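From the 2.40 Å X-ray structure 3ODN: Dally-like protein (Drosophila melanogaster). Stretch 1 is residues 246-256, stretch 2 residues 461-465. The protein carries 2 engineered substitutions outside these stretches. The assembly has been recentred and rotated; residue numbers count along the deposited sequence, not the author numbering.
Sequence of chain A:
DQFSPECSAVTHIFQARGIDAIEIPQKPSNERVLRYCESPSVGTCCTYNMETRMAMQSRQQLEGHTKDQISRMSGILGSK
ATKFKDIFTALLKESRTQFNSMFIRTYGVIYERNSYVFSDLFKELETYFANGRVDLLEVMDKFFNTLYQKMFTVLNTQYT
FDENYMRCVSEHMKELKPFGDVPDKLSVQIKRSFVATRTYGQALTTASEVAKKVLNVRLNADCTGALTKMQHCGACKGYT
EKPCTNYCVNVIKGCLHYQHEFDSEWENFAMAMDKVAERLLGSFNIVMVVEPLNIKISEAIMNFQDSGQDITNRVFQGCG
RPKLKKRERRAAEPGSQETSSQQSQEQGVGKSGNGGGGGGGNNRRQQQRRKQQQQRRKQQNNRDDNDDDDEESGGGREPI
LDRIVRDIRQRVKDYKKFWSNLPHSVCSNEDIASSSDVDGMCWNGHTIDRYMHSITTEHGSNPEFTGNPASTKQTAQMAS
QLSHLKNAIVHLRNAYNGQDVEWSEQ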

ATOM      1  N   ASN A 246      15.094 -31.541   7.238  1.00 59.06           N
ATOM      2  CA  ASN A 246      16.022 -30.473   7.642  1.00 60.54           C
ATOM      3  C   ASN A 246      17.219 -30.345   6.713  1.00 69.27           C
ATOM      4  O   ASN A 246      17.766 -29.254   6.563  1.00 70.30           O
ATOM      5  N   TYR A 247      17.569 -31.452   6.032  1.00 68.29           N
ATOM      6  CA  TYR A 247      18.599 -31.510   4.998  1.00 70.57           C
ATOM      7  C   TYR A 247      18.089 -30.701   3.775  1.00 73.08           C
ATOM      8  O   TYR A 247      18.729 -29.731   3.361  1.00 72.66           O
ATOM      9  N   CYS A 248      16.918 -31.103   3.248  1.00 70.25           N
ATOM     10  CA  CYS A 248      16.155 -30.521   2.137  1.00 71.60           C
ATOM     11  C   CYS A 248      15.935 -29.014   2.343  1.00 70.33           C
ATOM     12  O   CYS A 248      16.091 -28.252   1.397  1.00 70.86           O
ATOM     13  N   VAL A 249      15.576 -28.603   3.581  1.00 63.06           N
ATOM     14  CA  VAL A 249      15.312 -27.208   3.974  1.00 61.01           C
ATOM     15  C   VAL A 249      16.572 -26.348   3.870  1.00 65.98           C
ATOM     16  O   VAL A 249      16.516 -25.304   3.214  1.00 67.29           O
ATOM     17  N   ASN A 250      17.712 -26.822   4.452  1.00 62.71           N
ATOM     18  CA  ASN A 250      19.033 -26.177   4.418  1.00 64.54           C
ATOM     19  C   ASN A 250      19.536 -26.024   3.006  1.00 73.60           C
ATOM     20  O   ASN A 250      20.051 -24.954   2.674  1.00 77.85           O
ATOM     21  N   VAL A 251      19.344 -27.055   2.156  1.00 71.26           N
ATOM     22  CA  VAL A 251      19.740 -27.036   0.741  1.00 74.82           C
ATOM     23  C   VAL A 251      18.946 -25.956   0.024  1.00 81.04           C
ATOM     24  O   VAL A 251      19.552 -25.056  -0.565  1.00 84.18           O
ATOM     25  N   ILE A 252      17.600 -26.000   0.138  1.00 75.67           N
ATOM     26  CA  ILE A 252      16.717 -25.023  -0.519  1.00 74.46           C
ATOM     27  C   ILE A 252      16.910 -23.570  -0.032  1.00 77.39           C
ATOM     28  O   ILE A 252      16.858 -22.660  -0.861  1.00 78.75           O
ATOM     29  N   LYS A 253      17.247 -23.369   1.266  1.00 71.99           N
ATOM     30  CA  LYS A 253      17.584 -22.046   1.819  1.00 71.72           C
ATOM     31  C   LYS A 253      18.863 -21.487   1.119  1.00 81.97           C
ATOM     32  O   LYS A 253      18.916 -20.302   0.780  1.00 81.93           O
ATOM     33  N   GLY A 254      19.852 -22.358   0.886  1.00 83.04           N
ATOM     34  CA  GLY A 254      21.090 -22.004   0.199  1.00 86.99           C
ATOM     35  C   GLY A 254      20.885 -21.658  -1.266  1.00 93.75           C
ATOM     36  O   GLY A 254      21.582 -20.785  -1.801  1.00 94.50           O
ATOM     37  N   CYS A 255      19.931 -22.360  -1.929  1.00 91.82           N
ATOM     38  CA  CYS A 255      19.545 -22.127  -3.329  1.00 95.29           C
ATOM     39  C   CYS A 255      18.919 -20.747  -3.461  1.00 99.03           C
ATOM     40  O   CYS A 255      19.290 -19.976  -4.352  1.00103.76           O
ATOM     41  N   LEU A 256      17.968 -20.439  -2.567  1.00 89.60           N
ATOM     42  CA  LEU A 256      17.249 -19.166  -2.563  1.00 87.07           C
ATOM     43  C   LEU A 256      17.869 -18.170  -1.552  1.00 91.06           C
ATOM     44  O   LEU A 256      17.145 -17.341  -0.997  1.00 87.07           O
ATOM     45  N   SER A 461      25.668 -19.045   8.126  1.00 95.48           N
ATOM     46  CA  SER A 461      26.644 -19.844   7.386  1.00 96.45           C
ATOM     47  C   SER A 461      26.119 -21.264   7.146  1.00 98.68           C
ATOM     48  O   SER A 461      26.107 -22.093   8.069  1.00100.15           O
ATOM     49  N   ASN A 462      25.674 -21.535   5.902  1.00 90.72           N
ATOM     50  CA  ASN A 462      25.109 -22.825   5.513  1.00 87.92           C
ATOM     51  C   ASN A 462      26.111 -24.000   5.541  1.00 90.60           C
ATOM     52  O   ASN A 462      27.134 -23.946   4.855  1.00 91.79           O
ATOM     53  N   PRO A 463      25.818 -25.083   6.304  1.00 85.18           N
ATOM     54  CA  PRO A 463      26.735 -26.238   6.329  1.00 85.59           C
ATOM     55  C   PRO A 463      26.635 -27.106   5.071  1.00 85.97           C
ATOM     56  O   PRO A 463      27.457 -28.001   4.884  1.00 87.80           O
ATOM     57  N   GLU A 464      25.612 -26.860   4.231  1.00 77.52           N
ATOM     58  CA  GLU A 464      25.377 -27.602   2.998  1.00 75.85           C
ATOM     59  C   GLU A 464      26.000 -26.918   1.807  1.00 75.99           C
ATOM     60  O   GLU A 464      25.850 -27.401   0.681  1.00 74.82           O
ATOM     61  N   PHE A 465      26.667 -25.767   2.046  1.00 71.88           N
ATOM     62  CA  PHE A 465      27.311 -24.944   1.017  1.00 79.14           C
ATOM     63  C   PHE A 465      28.707 -24.461   1.424  1.00109.54           C
ATOM     64  O   PHE A 465      29.051 -24.456   2.605  1.00 76.35           O
TER

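A short turn docks here against one side of the last turns of a helix, held by a single direct hydrogen bond from an asparagine side chain to the helix backbone and by a phenylalanine ring that lies over a glycine.

The central element is Asn 462, at the start of the type I turn that runs to Phe 465. Its CA-to-CB bond points toward the helix, and with chi1 at t the amide serves both stretches. ND2 of Asn 462 donates to the carbonyl O of Asn 250 at 2.8 Å, nearly straight at 166°. O of Asn 250 already accepts the helical bond from N of Gly 254 at 3.2 Å, so the amide adds a second donor to a carbonyl already used by the helix. The other end of the amide looks back into the turn: OD1 of Asn 462 accepts from the backbone N of Glu 464 at 2.9 Å. The turn's own closing bond, Phe 465 N to Asn 462 O at 3.4 Å, is weak.

Phe 465 also points toward the helix, with chi1 m and chi2 at 90°. CE1 of Phe 465 comes to 3.4 Å from CA of Gly 254 and 3.3 Å from O of Val 251. The ring edge faces the Val 251 carbonyl, while O of Gly 254 lies over one face. Gly 254 makes the fit possible: an ideal CB would point toward the turn and sit 2.0 Å from CE1 of Phe 465, a clash, and 3.2 Å from ND2 of Asn 462, which is tight. The rule to read here is that a ring can come this close to a helix where the helix has no CB facing it. Beyond the glycine, SG of Cys 255 (chi1 m) adds a looser apolar touch at 4.4 Å from CZ of Phe 465.

Glu 464, m at both chi1 and chi2, lays its aliphatic part on the helix. CG of Glu 464 is 4.0 Å from CB of Asn 250 and 4.1 Å from CG2 of Val 251, a t rotamer whose CA-to-CB bond points away from the turn. The carboxylate continues to Tyr 247, whose t side chain starts sideways but brings its end nearer; OE1 of Glu 464 meets the ring edge 3.2 Å from CE1 of Tyr 247. One water bridges the pair, donating to OE1 of Glu 464 at 3.2 Å and lying 3.1 Å from OH of Tyr 247.

Asn 250 points toward the turn with chi1 between wells at -91°. ND2 of Asn 250 packs 3.9 Å from CG of Pro 463, and both OD1 and ND2 of Asn 250 are hydrogen-bonded elsewhere in the structure.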

ATOM      1  CB  ASN A 246      16.422 -30.568   9.118  1.00 61.53           C
ATOM      2  CG  ASN A 246      15.284 -30.323  10.090  1.00 89.38           C
ATOM      3  OD1 ASN A 246      14.153 -29.966   9.715  1.00 85.91           O
ATOM      4  ND2 ASN A 246      15.567 -30.474  11.373  1.00 83.77           N
ATOM      5  CB  TYR A 247      18.898 -32.991   4.652  1.00 72.35           C
ATOM      6  CG  TYR A 247      19.821 -33.238   3.472  1.00 78.09           C
ATOM      7  CD1 TYR A 247      20.867 -32.358   3.174  1.00 82.39           C
ATOM      8  CD2 TYR A 247      19.694 -34.386   2.691  1.00 80.14           C
ATOM      9  CE1 TYR A 247      21.726 -32.593   2.100  1.00 86.90           C
ATOM     10  CE2 TYR A 247      20.548 -34.628   1.618  1.00 85.19           C
ATOM     11  CZ  TYR A 247      21.566 -33.732   1.329  1.00 93.88           C
ATOM     12  OH  TYR A 247      22.426 -33.983   0.288  1.00 99.39           O
ATOM     13  CB  CYS A 248      14.827 -31.269   1.982  1.00 71.55           C
ATOM     14  SG  CYS A 248      13.754 -30.647   0.660  1.00 77.03           S
ATOM     15  CB  VAL A 249      14.562 -27.096   5.334  1.00 61.08           C
ATOM     16  CG1 VAL A 249      14.607 -25.677   5.905  1.00 59.46           C
ATOM     17  CG2 VAL A 249      13.124 -27.554   5.186  1.00 59.20           C
ATOM     18  CB  ASN A 250      20.065 -26.918   5.281  1.00 67.69           C
ATOM     19  CG  ASN A 250      20.161 -26.447   6.719  1.00 93.00           C
ATOM     20  OD1 ASN A 250      19.550 -25.453   7.131  1.00 95.31           O
ATOM     21  ND2 ASN A 250      20.951 -27.140   7.519  1.00 81.04           N
ATOM     22  CB  VAL A 251      19.633 -28.435   0.058  1.00 79.43           C
ATOM     23  CG1 VAL A 251      19.626 -28.350  -1.468  1.00 81.84           C
ATOM     24  CG2 VAL A 251      20.728 -29.377   0.550  1.00 80.93           C
ATOM     25  CB  ILE A 252      15.256 -25.531  -0.715  1.00 74.42           C
ATOM     26  CG1 ILE A 252      15.285 -26.836  -1.548  1.00 77.34           C
ATOM     27  CG2 ILE A 252      14.395 -24.486  -1.435  1.00 72.44           C
ATOM     28  CD1 ILE A 252      14.152 -27.704  -1.411  1.00 79.22           C
ATOM     29  CB  LYS A 253      17.797 -22.106   3.344  1.00 71.94           C
ATOM     30  CG  LYS A 253      16.522 -22.176   4.169  1.00 74.94           C
ATOM     31  CD  LYS A 253      16.751 -21.697   5.603  1.00 79.17           C
ATOM     32  CE  LYS A 253      15.566 -21.944   6.503  1.00 88.85           C
ATOM     33  NZ  LYS A 253      14.356 -21.164   6.101  1.00104.01           N
ATOM     34  CB  CYS A 255      18.578 -23.205  -3.810  1.00 95.57           C
ATOM     35  SG  CYS A 255      19.339 -24.819  -4.090  1.00103.40           S
ATOM     36  CB  LEU A 256      15.739 -19.384  -2.270  1.00 82.59           C
ATOM     37  CG  LEU A 256      15.001 -20.543  -2.968  1.00 86.42           C
ATOM     38  CD1 LEU A 256      13.771 -20.941  -2.190  1.00 81.64           C
ATOM     39  CD2 LEU A 256      14.609 -20.186  -4.379  1.00 90.87           C
ATOM     40  CB  SER A 461      27.989 -19.872   8.111  1.00103.06           C
ATOM     41  OG  SER A 461      27.875 -20.426   9.412  1.00112.25           O
ATOM     42  CB  ASN A 462      24.384 -22.727   4.163  1.00 83.03           C
ATOM     43  CG  ASN A 462      23.273 -23.747   3.993  1.00 84.82           C
ATOM     44  OD1 ASN A 462      23.434 -24.947   4.248  1.00 69.81           O
ATOM     45  ND2 ASN A 462      22.125 -23.295   3.525  1.00 72.41           N
ATOM     46  CB  PRO A 463      26.274 -27.013   7.567  1.00 87.87           C
ATOM     47  CG  PRO A 463      24.816 -26.740   7.654  1.00 90.55           C
ATOM     48  CD  PRO A 463      24.644 -25.320   7.176  1.00 85.49           C
ATOM     49  CB  GLU A 464      23.865 -27.810   2.764  1.00 75.67           C
ATOM     50  CG  GLU A 464      23.199 -28.764   3.739  1.00 83.52           C
ATOM     51  CD  GLU A 464      23.991 -30.015   4.054  1.00101.39           C
ATOM     52  OE1 GLU A 464      24.172 -30.851   3.140  1.00106.54           O
ATOM     53  OE2 GLU A 464      24.479 -30.134   5.202  1.00 86.13           O
ATOM     54  CB  PHE A 465      26.405 -23.757   0.639  1.00 78.94           C
ATOM     55  CG  PHE A 465      25.167 -24.166  -0.121  1.00 78.69           C
ATOM     56  CD1 PHE A 465      23.992 -24.488   0.552  1.00 78.99           C
ATOM     57  CD2 PHE A 465      25.179 -24.250  -1.509  1.00 81.75           C
ATOM     58  CE1 PHE A 465      22.865 -24.919  -0.148  1.00 79.17           C
ATOM     59  CE2 PHE A 465      24.039 -24.647  -2.211  1.00 83.81           C
ATOM     60  CZ  PHE A 465      22.883 -24.965  -1.527  1.00 79.90           C
TER
HETATM   61  O   HOH W   1      23.797 -31.270  -0.004  1.00 55.78           O